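Local structure of putative aminooxidase (Propionibacterium acnes, 2B9W) at residues 34-39 and 219-224; 68-73 and 410-415. The protein probably isomerises double bonds of fatty acids with the help of bound FAD, in a fold of the flavin-containing amine oxidoreductase family. All coordinates share one frame; numbering follows the deposited sequence.

Contact 1 of 2, residues 34-39 and 219-224; sequences TILERT and PAERNV. With FAD (flavin-adenine dinucleotide), chain E.
Ile35, at the end of edge strand 33-36 of the parallel Rossmann-type sheet, and Glu37 just after it pair through their backbones with the loop at Glu221. Glu221 N gives a hydrogen bond to Ile35 O at 2.9 Å, and Glu37 N returns one to Glu221 O. The two bonds flank a single bridge of Leu36 with Glu221. Beyond it the loop turns at Asn223. Val224 N reaches Glu37 O at 2.9 Å, and Asn223 N bonds to Thr39 O at 2.9 Å.

These backbone bonds make the tight part, together with Ile35 CG2, which packs on Ala220 CB at 3.9 Å. The rest is looser. Leu36 CB lies 4.3 Å from Val224 CG1. The extended chain of Glu221 runs beside Leu36, and its carboxylate ends near the methyls of Thr34 and Leu36. A water joins Ile35 N to Pro219 O. Asn223 and Arg222 are exposed, and Arg222 leads away to the carbonyl of Asp40.

The side chain of Glu37 leads away from 219-224 to the cofactor. Its CG stands anti to the backbone N (chi1 168°), and a bend at chi2 brings the carboxylate to the adenosine ribose. OE1 accepts from FAD O3B and OE2 from FAD O2B, each at 2.6 Å. Thr39 N and OG1 also bind OE2, from opposite faces of the carboxylate plane. Ala14 N, in the GxGxxG-like turn, holds OE1. Glu37 is in the place of the acidic residue at the end of the second strand that binds the ribose diol in many Rossmann-type FAD enzymes. Its several donors probably stabilise the carboxylate as an anion and fix its rotation for both ribose hydroxyls.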
ATOM      1  N   THR A  34       2.071  19.243 -14.160  1.00 38.16           N
ATOM      2  CA  THR A  34       3.441  19.054 -13.746  1.00 38.67           C
ATOM      3  C   THR A  34       3.437  18.140 -12.538  1.00 37.17           C
ATOM      4  O   THR A  34       2.644  18.341 -11.609  1.00 37.02           O
ATOM      5  CB  THR A  34       4.083  20.392 -13.380  1.00 39.46           C
ATOM      6  OG1 THR A  34       4.006  21.246 -14.518  1.00 42.88           O
ATOM      7  CG2 THR A  34       5.546  20.222 -13.001  1.00 40.48           C
ATOM      8  N   ILE A  35       4.279  17.112 -12.579  1.00 35.42           N
ATOM      9  CA  ILE A  35       4.456  16.217 -11.454  1.00 34.72           C
ATOM     10  C   ILE A  35       5.731  16.588 -10.735  1.00 35.43           C
ATOM     11  O   ILE A  35       6.807  16.693 -11.357  1.00 35.31           O
ATOM     12  CB  ILE A  35       4.504  14.735 -11.883  1.00 34.31           C
ATOM     13  CG1 ILE A  35       3.272  14.386 -12.710  1.00 32.26           C
ATOM     14  CG2 ILE A  35       4.641  13.859 -10.637  1.00 33.34           C
ATOM     15  CD1 ILE A  35       3.336  13.030 -13.452  1.00 33.97           C
ATOM     16  N   LEU A  36       5.617  16.829  -9.433  1.00 35.78           N
ATOM     17  CA  LEU A  36       6.771  17.259  -8.641  1.00 36.01           C
ATOM     18  C   LEU A  36       7.130  16.161  -7.649  1.00 35.84           C
ATOM     19  O   LEU A  36       6.322  15.815  -6.778  1.00 36.24           O
ATOM     20  CB  LEU A  36       6.456  18.560  -7.908  1.00 36.12           C
ATOM     21  CG  LEU A  36       5.921  19.760  -8.727  1.00 38.14           C
ATOM     22  CD1 LEU A  36       5.536  20.922  -7.766  1.00 37.06           C
ATOM     23  CD2 LEU A  36       6.909  20.240  -9.780  1.00 36.51           C
ATOM     24  N   GLU A  37       8.346  15.638  -7.789  1.00 35.63           N
ATOM     25  CA  GLU A  37       8.857  14.540  -6.981  1.00 35.24           C
ATOM     26  C   GLU A  37      10.067  15.002  -6.208  1.00 35.90           C
ATOM     27  O   GLU A  37      10.992  15.619  -6.777  1.00 35.40           O
ATOM     28  CB  GLU A  37       9.222  13.349  -7.884  1.00 34.28           C
ATOM     29  CG  GLU A  37      10.035  12.246  -7.217  1.00 32.72           C
ATOM     30  CD  GLU A  37       9.338  11.614  -6.021  1.00 31.97           C
ATOM     31  OE1 GLU A  37       8.110  11.378  -6.107  1.00 33.39           O
ATOM     32  OE2 GLU A  37      10.043  11.299  -5.037  1.00 34.79           O
ATOM     33  N   ARG A  38      10.063  14.666  -4.917  1.00 36.86           N
ATOM     34  CA  ARG A  38      11.117  15.056  -3.984  1.00 38.07           C
ATOM     35  C   ARG A  38      12.443  14.326  -4.195  1.00 37.64           C
ATOM     36  O   ARG A  38      13.511  14.929  -4.109  1.00 37.81           O
ATOM     37  CB  ARG A  38      10.640  14.767  -2.563  1.00 38.81           C
ATOM     38  CG  ARG A  38      11.555  15.298  -1.465  1.00 44.98           C
ATOM     39  CD  ARG A  38      10.956  15.084  -0.074  1.00 51.09           C
ATOM     40  NE  ARG A  38      11.987  15.162   0.969  1.00 59.17           N
ATOM     41  CZ  ARG A  38      11.800  14.824   2.254  1.00 66.93           C
ATOM     42  NH1 ARG A  38      10.583  14.404   2.667  1.00 68.35           N
ATOM     43  NH2 ARG A  38      12.825  14.898   3.140  1.00 67.98           N
ATOM     44  N   THR A  39      12.375  13.015  -4.421  1.00 37.14           N
ATOM     45  CA  THR A  39      13.571  12.209  -4.616  1.00 36.06           C
ATOM     46  C   THR A  39      14.080  12.279  -6.063  1.00 36.06           C
ATOM     47  O   THR A  39      13.492  12.950  -6.921  1.00 36.15           O
ATOM     48  CB  THR A  39      13.303  10.704  -4.208  1.00 36.68           C
ATOM     49  OG1 THR A  39      12.628  10.022  -5.270  1.00 35.79           O
ATOM     50  CG2 THR A  39      12.469  10.598  -2.886  1.00 35.18           C
ATOM     51  N   PRO A 219       7.004  14.035 -18.203  1.00 35.42           N
ATOM     52  CA  PRO A 219       7.609  13.215 -17.145  1.00 34.87           C
ATOM     53  C   PRO A 219       7.894  14.042 -15.897  1.00 34.71           C
ATOM     54  O   PRO A 219       8.128  15.249 -16.014  1.00 33.61           O
ATOM     55  CB  PRO A 219       8.919  12.743 -17.776  1.00 34.95           C
ATOM     56  CG  PRO A 219       8.607  12.668 -19.271  1.00 35.25           C
ATOM     57  CD  PRO A 219       7.752  13.940 -19.470  1.00 34.96           C
ATOM     58  N   ALA A 220       7.892  13.400 -14.719  1.00 34.05           N
ATOM     59  CA  ALA A 220       8.110  14.082 -13.438  1.00 34.35           C
ATOM     60  C   ALA A 220       9.384  14.928 -13.351  1.00 34.96           C
ATOM     61  O   ALA A 220      10.451  14.515 -13.839  1.00 34.05           O
ATOM     62  CB  ALA A 220       8.109  13.056 -12.260  1.00 33.09           C
ATOM     63  N   GLU A 221       9.268  16.087 -12.693  1.00 35.97           N
ATOM     64  CA  GLU A 221      10.427  16.847 -12.269  1.00 37.63           C
ATOM     65  C   GLU A 221      10.863  16.249 -10.975  1.00 37.27           C
ATOM     66  O   GLU A 221      10.052  16.085 -10.064  1.00 37.55           O
ATOM     67  CB  GLU A 221      10.103  18.323 -12.016  1.00 38.58           C
ATOM     68  CG  GLU A 221       9.515  19.057 -13.185  1.00 43.44           C
ATOM     69  CD  GLU A 221       9.309  20.541 -12.876  1.00 49.16           C
ATOM     70  OE1 GLU A 221      10.082  21.104 -12.044  1.00 52.78           O
ATOM     71  OE2 GLU A 221       8.367  21.134 -13.464  1.00 54.86           O
ATOM     72  N   ARG A 222      12.142  15.927 -10.884  1.00 36.93           N
ATOM     73  CA  ARG A 222      12.694  15.238  -9.724  1.00 37.37           C
ATOM     74  C   ARG A 222      13.538  16.164  -8.874  1.00 37.68           C
ATOM     75  O   ARG A 222      13.821  17.301  -9.286  1.00 37.90           O
ATOM     76  CB  ARG A 222      13.518  14.064 -10.212  1.00 37.17           C
ATOM     77  CG  ARG A 222      12.713  13.227 -11.211  1.00 36.59           C
ATOM     78  CD  ARG A 222      13.421  11.965 -11.492  1.00 36.50           C
ATOM     79  NE  ARG A 222      12.960  11.289 -12.685  1.00 34.85           N
ATOM     80  CZ  ARG A 222      13.410  10.082 -13.020  1.00 32.55           C
ATOM     81  NH1 ARG A 222      14.278   9.455 -12.236  1.00 31.20           N
ATOM     82  NH2 ARG A 222      12.989   9.504 -14.111  1.00 32.31           N
ATOM     83  N   ASN A 223      13.935  15.667  -7.706  1.00 37.96           N
ATOM     84  CA  ASN A 223      14.727  16.436  -6.744  1.00 39.17           C
ATOM     85  C   ASN A 223      14.113  17.811  -6.449  1.00 39.41           C
ATOM     86  O   ASN A 223      14.831  18.815  -6.324  1.00 39.76           O
ATOM     87  CB  ASN A 223      16.171  16.612  -7.256  1.00 39.14           C
ATOM     88  CG  ASN A 223      16.793  15.304  -7.655  1.00 38.72           C
ATOM     89  OD1 ASN A 223      17.033  14.466  -6.808  1.00 40.28           O
ATOM     90  ND2 ASN A 223      17.026  15.112  -8.946  1.00 38.14           N
ATOM     91  N   VAL A 224      12.790  17.847  -6.346  1.00 40.08           N
ATOM     92  CA  VAL A 224      12.062  19.100  -6.085  1.00 39.88           C
ATOM     93  C   VAL A 224      11.782  19.171  -4.606  1.00 40.48           C
ATOM     94  O   VAL A 224      11.019  18.371  -4.085  1.00 39.72           O
ATOM     95  CB  VAL A 224      10.741  19.164  -6.832  1.00 40.18           C
ATOM     96  CG1 VAL A 224      10.014  20.494  -6.546  1.00 39.36           C
ATOM     97  CG2 VAL A 224      10.949  18.953  -8.345  1.00 38.96           C
TER
HETATM   98  PA  FAD E 500       4.096   6.276  -2.657  1.00 31.65           P
HETATM   99  O1A FAD E 500       4.401   5.010  -3.423  1.00 32.08           O
HETATM  100  O2A FAD E 500       4.536   6.317  -1.224  1.00 31.12           O
HETATM  101  O5B FAD E 500       4.688   7.504  -3.522  1.00 35.28           O
HETATM  102  C5B FAD E 500       4.606   8.823  -3.049  1.00 33.21           C
HETATM  103  C4B FAD E 500       5.628   9.654  -3.785  1.00 34.20           C
HETATM  104  O4B FAD E 500       5.572  10.950  -3.274  1.00 33.77           O
HETATM  105  C3B FAD E 500       7.060   9.161  -3.611  1.00 33.23           C
HETATM  106  O3B FAD E 500       7.685   9.163  -4.873  1.00 29.81           O
HETATM  107  C2B FAD E 500       7.659  10.160  -2.636  1.00 33.39           C
HETATM  108  O2B FAD E 500       9.038  10.381  -2.815  1.00 32.10           O
HETATM  109  C1B FAD E 500       6.859  11.404  -3.019  1.00 34.86           C
HETATM  110  N9A FAD E 500       6.806  12.465  -2.015  1.00 35.82           N
HETATM  111  C8A FAD E 500       6.596  12.332  -0.652  1.00 36.00           C
HETATM  112  N7A FAD E 500       6.617  13.572  -0.109  1.00 36.34           N
HETATM  113  C5A FAD E 500       6.839  14.496  -1.073  1.00 36.79           C
HETATM  114  C6A FAD E 500       6.947  15.891  -1.038  1.00 36.89           C
HETATM  115  N6A FAD E 500       7.156  16.534   0.116  1.00 39.14           N
HETATM  116  N1A FAD E 500       7.179  16.559  -2.221  1.00 35.50           N
HETATM  117  C2A FAD E 500       7.294  15.871  -3.419  1.00 36.73           C
HETATM  118  N3A FAD E 500       7.176  14.483  -3.457  1.00 35.54           N
HETATM  119  C4A FAD E 500       6.958  13.807  -2.294  1.00 36.77           C
HETATM  120  N1  FAD E 500       1.224  -2.716  -3.055  1.00 31.13           N
HETATM  121  C2  FAD E 500       0.603  -3.695  -3.807  1.00 35.08           C
HETATM  122  O2  FAD E 500      -0.331  -3.428  -4.569  1.00 32.64           O
HETATM  123  N3  FAD E 500       1.001  -4.998  -3.681  1.00 35.92           N
HETATM  124  C4  FAD E 500       2.047  -5.358  -2.840  1.00 39.67           C
HETATM  125  O4  FAD E 500       2.407  -6.545  -2.798  1.00 42.45           O
HETATM  126  C4X FAD E 500       2.688  -4.393  -2.078  1.00 34.90           C
HETATM  127  N5  FAD E 500       3.653  -4.732  -1.154  1.00 32.07           N
HETATM  128  C5X FAD E 500       4.407  -3.747  -0.556  1.00 35.19           C
HETATM  129  C6  FAD E 500       5.532  -4.088   0.193  1.00 33.56           C
HETATM  130  C7  FAD E 500       6.345  -3.092   0.705  1.00 33.71           C
HETATM  131  C7M FAD E 500       7.576  -3.438   1.535  1.00 34.97           C
HETATM  132  C8  FAD E 500       6.026  -1.753   0.469  1.00 34.09           C
HETATM  133  C8M FAD E 500       6.876  -0.641   1.020  1.00 33.45           C
HETATM  134  C9  FAD E 500       4.901  -1.413  -0.302  1.00 35.03           C
HETATM  135  C9A FAD E 500       4.090  -2.401  -0.825  1.00 34.28           C
HETATM  136  N10 FAD E 500       2.920  -2.103  -1.510  1.00 33.64           N
HETATM  137  C10 FAD E 500       2.263  -3.072  -2.207  1.00 33.16           C
HETATM  138  C1' FAD E 500       2.253  -0.778  -1.406  1.00 31.87           C
HETATM  139  C2' FAD E 500       2.474   0.072  -2.663  1.00 30.30           C
HETATM  140  O2' FAD E 500       3.853   0.106  -2.990  1.00 31.55           O
HETATM  141  C3' FAD E 500       1.969   1.505  -2.393  1.00 31.76           C
HETATM  142  O3' FAD E 500       0.625   1.431  -1.932  1.00 30.38           O
HETATM  143  C4' FAD E 500       2.042   2.408  -3.616  1.00 30.49           C
HETATM  144  O4' FAD E 500       3.386   2.589  -4.047  1.00 30.42           O
HETATM  145  C5' FAD E 500       1.378   3.734  -3.211  1.00 32.32           C
HETATM  146  O5' FAD E 500       1.569   4.690  -4.224  1.00 32.86           O
HETATM  147  P   FAD E 500       1.427   6.266  -3.876  1.00 30.74           P
HETATM  148  O1P FAD E 500       1.810   7.041  -5.126  1.00 32.93           O
HETATM  149  O2P FAD E 500       0.086   6.635  -3.288  1.00 32.92           O
HETATM  150  O3P FAD E 500       2.486   6.489  -2.690  1.00 29.75           O
HETATM  151  O   HOH W   1       5.652  16.745 -14.905  1.00 39.56           O

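Contact 2 of 2, residues 68-73 and 410-415; sequences DTIQEI and EVCHYS. With FAD (flavin-adenine dinucleotide), chain E.
Two helices, 68-77 and 408-422, cross beside the FAD-binding core, and Thr69 of the first meets Cys412 and His413 of the second. The short segments cross at 77°, with their axes 8.8 Å apart at the closest. Thr69 sits where the backbones come nearest. With chi1 at -51°, its OG1 lies beside the backbone N and CG2 is anti to it. The methyl CG2 rests on the Cys412 backbone, 3.7 Å from Cys412 C. The hydroxyl OG1 lies 3.5 Å from His413 CB and approaches the imidazole obliquely. The side chains of Thr69 and His413 stand at about a right angle.

Deeper in, Cys412 points its sulfur at two isoleucines. SG is 3.7 Å from Ile73 CD1 and 3.8 Å from Ile70 CD1. Phe209 of helix 205-215 and Pro16 of helix 16-27 also touch Cys412. Next to Cys412, Val411 takes no part in the crossing but faces the cofactor, with CG2 3.6 Å from FAD O5'. Asp409 of helix 408-422 adds a weak polar link to Thr69 N and Ile70 N. Between the two segments themselves the contact is van der Waals packing, and the thiol packs as an apolar group.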
ATOM      1  N   ASP A  68      -7.197  -4.134 -12.621  1.00 33.95           N
ATOM      2  CA  ASP A  68      -7.571  -3.646 -13.967  1.00 34.24           C
ATOM      3  C   ASP A  68      -6.874  -2.322 -14.309  1.00 33.10           C
ATOM      4  O   ASP A  68      -6.472  -2.137 -15.434  1.00 34.49           O
ATOM      5  CB  ASP A  68      -9.088  -3.459 -14.089  1.00 35.55           C
ATOM      6  CG  ASP A  68      -9.855  -4.759 -14.003  1.00 36.67           C
ATOM      7  OD1 ASP A  68      -9.392  -5.836 -14.439  1.00 38.42           O
ATOM      8  OD2 ASP A  68     -10.958  -4.668 -13.503  1.00 46.68           O
ATOM      9  N   THR A  69      -6.668  -1.460 -13.329  1.00 32.58           N
ATOM     10  CA  THR A  69      -6.019  -0.171 -13.598  1.00 32.61           C
ATOM     11  C   THR A  69      -4.533  -0.384 -13.911  1.00 33.06           C
ATOM     12  O   THR A  69      -3.999   0.265 -14.795  1.00 31.77           O
ATOM     13  CB  THR A  69      -6.205   0.827 -12.446  1.00 33.49           C
ATOM     14  OG1 THR A  69      -7.601   0.905 -12.108  1.00 31.25           O
ATOM     15  CG2 THR A  69      -5.702   2.224 -12.848  1.00 30.82           C
ATOM     16  N   ILE A  70      -3.883  -1.309 -13.199  1.00 32.31           N
ATOM     17  CA  ILE A  70      -2.485  -1.611 -13.478  1.00 32.38           C
ATOM     18  C   ILE A  70      -2.374  -2.265 -14.883  1.00 31.88           C
ATOM     19  O   ILE A  70      -1.427  -1.978 -15.622  1.00 32.39           O
ATOM     20  CB  ILE A  70      -1.837  -2.483 -12.376  1.00 32.06           C
ATOM     21  CG1 ILE A  70      -1.956  -1.782 -11.003  1.00 32.06           C
ATOM     22  CG2 ILE A  70      -0.349  -2.782 -12.714  1.00 31.12           C
ATOM     23  CD1 ILE A  70      -1.492  -0.309 -10.985  1.00 29.73           C
ATOM     24  N   GLN A  71      -3.333  -3.113 -15.259  1.00 31.05           N
ATOM     25  CA  GLN A  71      -3.378  -3.599 -16.643  1.00 31.58           C
ATOM     26  C   GLN A  71      -3.428  -2.424 -17.654  1.00 31.09           C
ATOM     27  O   GLN A  71      -2.729  -2.443 -18.664  1.00 30.15           O
ATOM     28  CB  GLN A  71      -4.553  -4.550 -16.907  1.00 31.68           C
ATOM     29  CG  GLN A  71      -4.513  -5.186 -18.308  1.00 34.11           C
ATOM     30  CD  GLN A  71      -3.247  -6.008 -18.538  1.00 35.12           C
ATOM     31  OE1 GLN A  71      -3.068  -7.042 -17.911  1.00 34.58           O
ATOM     32  NE2 GLN A  71      -2.354  -5.528 -19.413  1.00 32.86           N
ATOM     33  N   GLU A  72      -4.244  -1.411 -17.370  1.00 31.55           N
ATOM     34  CA  GLU A  72      -4.326  -0.262 -18.261  1.00 32.10           C
ATOM     35  C   GLU A  72      -2.966   0.447 -18.350  1.00 31.81           C
ATOM     36  O   GLU A  72      -2.569   0.917 -19.425  1.00 30.11           O
ATOM     37  CB  GLU A  72      -5.406   0.726 -17.820  1.00 32.97           C
ATOM     38  CG  GLU A  72      -6.794   0.320 -18.156  1.00 34.77           C
ATOM     39  CD  GLU A  72      -7.827   1.416 -17.850  1.00 38.72           C
ATOM     40  OE1 GLU A  72      -7.498   2.627 -17.797  1.00 38.49           O
ATOM     41  OE2 GLU A  72      -8.989   1.033 -17.650  1.00 43.12           O
ATOM     42  N   ILE A  73      -2.271   0.548 -17.208  1.00 31.10           N
ATOM     43  CA  ILE A  73      -0.915   1.122 -17.203  1.00 31.00           C
ATOM     44  C   ILE A  73       0.040   0.298 -18.055  1.00 30.84           C
ATOM     45  O   ILE A  73       0.726   0.849 -18.921  1.00 30.91           O
ATOM     46  CB  ILE A  73      -0.417   1.332 -15.758  1.00 30.49           C
ATOM     47  CG1 ILE A  73      -1.229   2.454 -15.125  1.00 29.50           C
ATOM     48  CG2 ILE A  73       1.106   1.624 -15.711  1.00 28.97           C
ATOM     49  CD1 ILE A  73      -1.076   2.568 -13.580  1.00 30.20           C
ATOM     50  N   GLU A 410      -5.172   0.118  -6.003  1.00 33.14           N
ATOM     51  CA  GLU A 410      -6.160   1.006  -5.362  1.00 33.78           C
ATOM     52  C   GLU A 410      -5.845   2.496  -5.579  1.00 33.06           C
ATOM     53  O   GLU A 410      -6.759   3.250  -5.923  1.00 33.39           O
ATOM     54  CB  GLU A 410      -6.304   0.719  -3.868  1.00 33.85           C
ATOM     55  CG  GLU A 410      -6.984  -0.618  -3.542  1.00 36.04           C
ATOM     56  CD  GLU A 410      -8.414  -0.721  -4.067  1.00 37.61           C
ATOM     57  OE1 GLU A 410      -9.259   0.088  -3.665  1.00 40.99           O
ATOM     58  OE2 GLU A 410      -8.709  -1.658  -4.842  1.00 39.90           O
ATOM     59  N   VAL A 411      -4.583   2.915  -5.399  1.00 31.96           N
ATOM     60  CA  VAL A 411      -4.266   4.352  -5.564  1.00 31.82           C
ATOM     61  C   VAL A 411      -4.345   4.795  -7.000  1.00 31.63           C
ATOM     62  O   VAL A 411      -4.812   5.903  -7.271  1.00 31.66           O
ATOM     63  CB  VAL A 411      -2.936   4.824  -4.891  1.00 32.28           C
ATOM     64  CG1 VAL A 411      -2.896   4.437  -3.395  1.00 29.68           C
ATOM     65  CG2 VAL A 411      -1.697   4.315  -5.652  1.00 28.64           C
ATOM     66  N   CYS A 412      -3.955   3.935  -7.938  1.00 31.53           N
ATOM     67  CA  CYS A 412      -4.019   4.285  -9.350  1.00 32.45           C
ATOM     68  C   CYS A 412      -5.494   4.377  -9.816  1.00 33.11           C
ATOM     69  O   CYS A 412      -5.868   5.290 -10.588  1.00 32.85           O
ATOM     70  CB  CYS A 412      -3.251   3.260 -10.193  1.00 32.92           C
ATOM     71  SG  CYS A 412      -1.461   3.398  -9.958  1.00 32.94           S
ATOM     72  N   HIS A 413      -6.304   3.431  -9.346  1.00 32.74           N
ATOM     73  CA  HIS A 413      -7.742   3.425  -9.619  1.00 33.75           C
ATOM     74  C   HIS A 413      -8.372   4.723  -9.118  1.00 34.05           C
ATOM     75  O   HIS A 413      -9.188   5.349  -9.837  1.00 34.41           O
ATOM     76  CB  HIS A 413      -8.382   2.227  -8.939  1.00 33.69           C
ATOM     77  CG  HIS A 413      -9.773   1.929  -9.388  1.00 35.09           C
ATOM     78  ND1 HIS A 413     -10.352   0.695  -9.210  1.00 35.87           N
ATOM     79  CD2 HIS A 413     -10.717   2.704  -9.987  1.00 39.96           C
ATOM     80  CE1 HIS A 413     -11.587   0.713  -9.687  1.00 37.49           C
ATOM     81  NE2 HIS A 413     -11.836   1.924 -10.166  1.00 37.97           N
ATOM     82  N   TYR A 414      -7.985   5.123  -7.903  1.00 33.85           N
ATOM     83  CA  TYR A 414      -8.493   6.332  -7.273  1.00 34.40           C
ATOM     84  C   TYR A 414      -8.140   7.595  -8.091  1.00 34.64           C
ATOM     85  O   TYR A 414      -8.999   8.429  -8.344  1.00 34.56           O
ATOM     86  CB  TYR A 414      -8.014   6.472  -5.800  1.00 34.21           C
ATOM     87  CG  TYR A 414      -8.755   7.596  -5.036  1.00 34.71           C
ATOM     88  CD1 TYR A 414      -9.943   7.332  -4.321  1.00 33.93           C
ATOM     89  CD2 TYR A 414      -8.257   8.911  -5.035  1.00 33.18           C
ATOM     90  CE1 TYR A 414     -10.630   8.364  -3.631  1.00 36.10           C
ATOM     91  CE2 TYR A 414      -8.913   9.943  -4.374  1.00 34.64           C
ATOM     92  CZ  TYR A 414     -10.109   9.677  -3.677  1.00 38.72           C
ATOM     93  OH  TYR A 414     -10.756  10.718  -3.036  1.00 37.40           O
ATOM     94  N   SER A 415      -6.876   7.724  -8.487  1.00 34.46           N
ATOM     95  CA  SER A 415      -6.449   8.775  -9.405  1.00 34.01           C
ATOM     96  C   SER A 415      -7.235   8.802 -10.704  1.00 35.13           C
ATOM     97  O   SER A 415      -7.697   9.877 -11.104  1.00 35.34           O
ATOM     98  CB  SER A 415      -4.945   8.693  -9.691  1.00 34.29           C
ATOM     99  OG  SER A 415      -4.192   9.094  -8.564  1.00 30.82           O
TER
HETATM  100  PA  FAD E 500       4.096   6.276  -2.657  1.00 31.65           P
HETATM  101  O1A FAD E 500       4.401   5.010  -3.423  1.00 32.08           O
HETATM  102  O2A FAD E 500       4.536   6.317  -1.224  1.00 31.12           O
HETATM  103  O5B FAD E 500       4.688   7.504  -3.522  1.00 35.28           O
HETATM  104  C5B FAD E 500       4.606   8.823  -3.049  1.00 33.21           C
HETATM  105  C4B FAD E 500       5.628   9.654  -3.785  1.00 34.20           C
HETATM  106  O4B FAD E 500       5.572  10.950  -3.274  1.00 33.77           O
HETATM  107  C3B FAD E 500       7.060   9.161  -3.611  1.00 33.23           C
HETATM  108  O3B FAD E 500       7.685   9.163  -4.873  1.00 29.81           O
HETATM  109  C2B FAD E 500       7.659  10.160  -2.636  1.00 33.39           C
HETATM  110  O2B FAD E 500       9.038  10.381  -2.815  1.00 32.10           O
HETATM  111  C1B FAD E 500       6.859  11.404  -3.019  1.00 34.86           C
HETATM  112  N9A FAD E 500       6.806  12.465  -2.015  1.00 35.82           N
HETATM  113  C8A FAD E 500       6.596  12.332  -0.652  1.00 36.00           C
HETATM  114  N7A FAD E 500       6.617  13.572  -0.109  1.00 36.34           N
HETATM  115  C5A FAD E 500       6.839  14.496  -1.073  1.00 36.79           C
HETATM  116  C6A FAD E 500       6.947  15.891  -1.038  1.00 36.89           C
HETATM  117  N6A FAD E 500       7.156  16.534   0.116  1.00 39.14           N
HETATM  118  N1A FAD E 500       7.179  16.559  -2.221  1.00 35.50           N
HETATM  119  C2A FAD E 500       7.294  15.871  -3.419  1.00 36.73           C
HETATM  120  N3A FAD E 500       7.176  14.483  -3.457  1.00 35.54           N
HETATM  121  C4A FAD E 500       6.958  13.807  -2.294  1.00 36.77           C
HETATM  122  N1  FAD E 500       1.224  -2.716  -3.055  1.00 31.13           N
HETATM  123  C2  FAD E 500       0.603  -3.695  -3.807  1.00 35.08           C
HETATM  124  O2  FAD E 500      -0.331  -3.428  -4.569  1.00 32.64           O
HETATM  125  N3  FAD E 500       1.001  -4.998  -3.681  1.00 35.92           N
HETATM  126  C4  FAD E 500       2.047  -5.358  -2.840  1.00 39.67           C
HETATM  127  O4  FAD E 500       2.407  -6.545  -2.798  1.00 42.45           O
HETATM  128  C4X FAD E 500       2.688  -4.393  -2.078  1.00 34.90           C
HETATM  129  N5  FAD E 500       3.653  -4.732  -1.154  1.00 32.07           N
HETATM  130  C5X FAD E 500       4.407  -3.747  -0.556  1.00 35.19           C
HETATM  131  C6  FAD E 500       5.532  -4.088   0.193  1.00 33.56           C
HETATM  132  C7  FAD E 500       6.345  -3.092   0.705  1.00 33.71           C
HETATM  133  C7M FAD E 500       7.576  -3.438   1.535  1.00 34.97           C
HETATM  134  C8  FAD E 500       6.026  -1.753   0.469  1.00 34.09           C
HETATM  135  C8M FAD E 500       6.876  -0.641   1.020  1.00 33.45           C
HETATM  136  C9  FAD E 500       4.901  -1.413  -0.302  1.00 35.03           C
HETATM  137  C9A FAD E 500       4.090  -2.401  -0.825  1.00 34.28           C
HETATM  138  N10 FAD E 500       2.920  -2.103  -1.510  1.00 33.64           N
HETATM  139  C10 FAD E 500       2.263  -3.072  -2.207  1.00 33.16           C
HETATM  140  C1' FAD E 500       2.253  -0.778  -1.406  1.00 31.87           C
HETATM  141  C2' FAD E 500       2.474   0.072  -2.663  1.00 30.30           C
HETATM  142  O2' FAD E 500       3.853   0.106  -2.990  1.00 31.55           O
HETATM  143  C3' FAD E 500       1.969   1.505  -2.393  1.00 31.76           C
HETATM  144  O3' FAD E 500       0.625   1.431  -1.932  1.00 30.38           O
HETATM  145  C4' FAD E 500       2.042   2.408  -3.616  1.00 30.49           C
HETATM  146  O4' FAD E 500       3.386   2.589  -4.047  1.00 30.42           O
HETATM  147  C5' FAD E 500       1.378   3.734  -3.211  1.00 32.32           C
HETATM  148  O5' FAD E 500       1.569   4.690  -4.224  1.00 32.86           O
HETATM  149  P   FAD E 500       1.427   6.266  -3.876  1.00 30.74           P
HETATM  150  O1P FAD E 500       1.810   7.041  -5.126  1.00 32.93           O
HETATM  151  O2P FAD E 500       0.086   6.635  -3.288  1.00 32.92           O
HETATM  152  O3P FAD E 500       2.486   6.489  -2.690  1.00 29.75           O

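Contact 2 is buried and nearer the centre of the chain, whereas contact 1 is partly buried and lies farther out, on the edge of the parallel sheet. They share no helix or strand, yet helix 205-215 borders both. Their centres are 20 Å apart and their nearest atoms about 10 Å apart, and both touch FAD. Residues 34-39 bind its adenosine end with charge and hydrogen bonds. Val411, in 410-415, meets the cofactor by apolar packing near the pyrophosphate. Backbone bonding thus dominates where a loop joins a strand edge, and side-chain packing dominates where two helices cross.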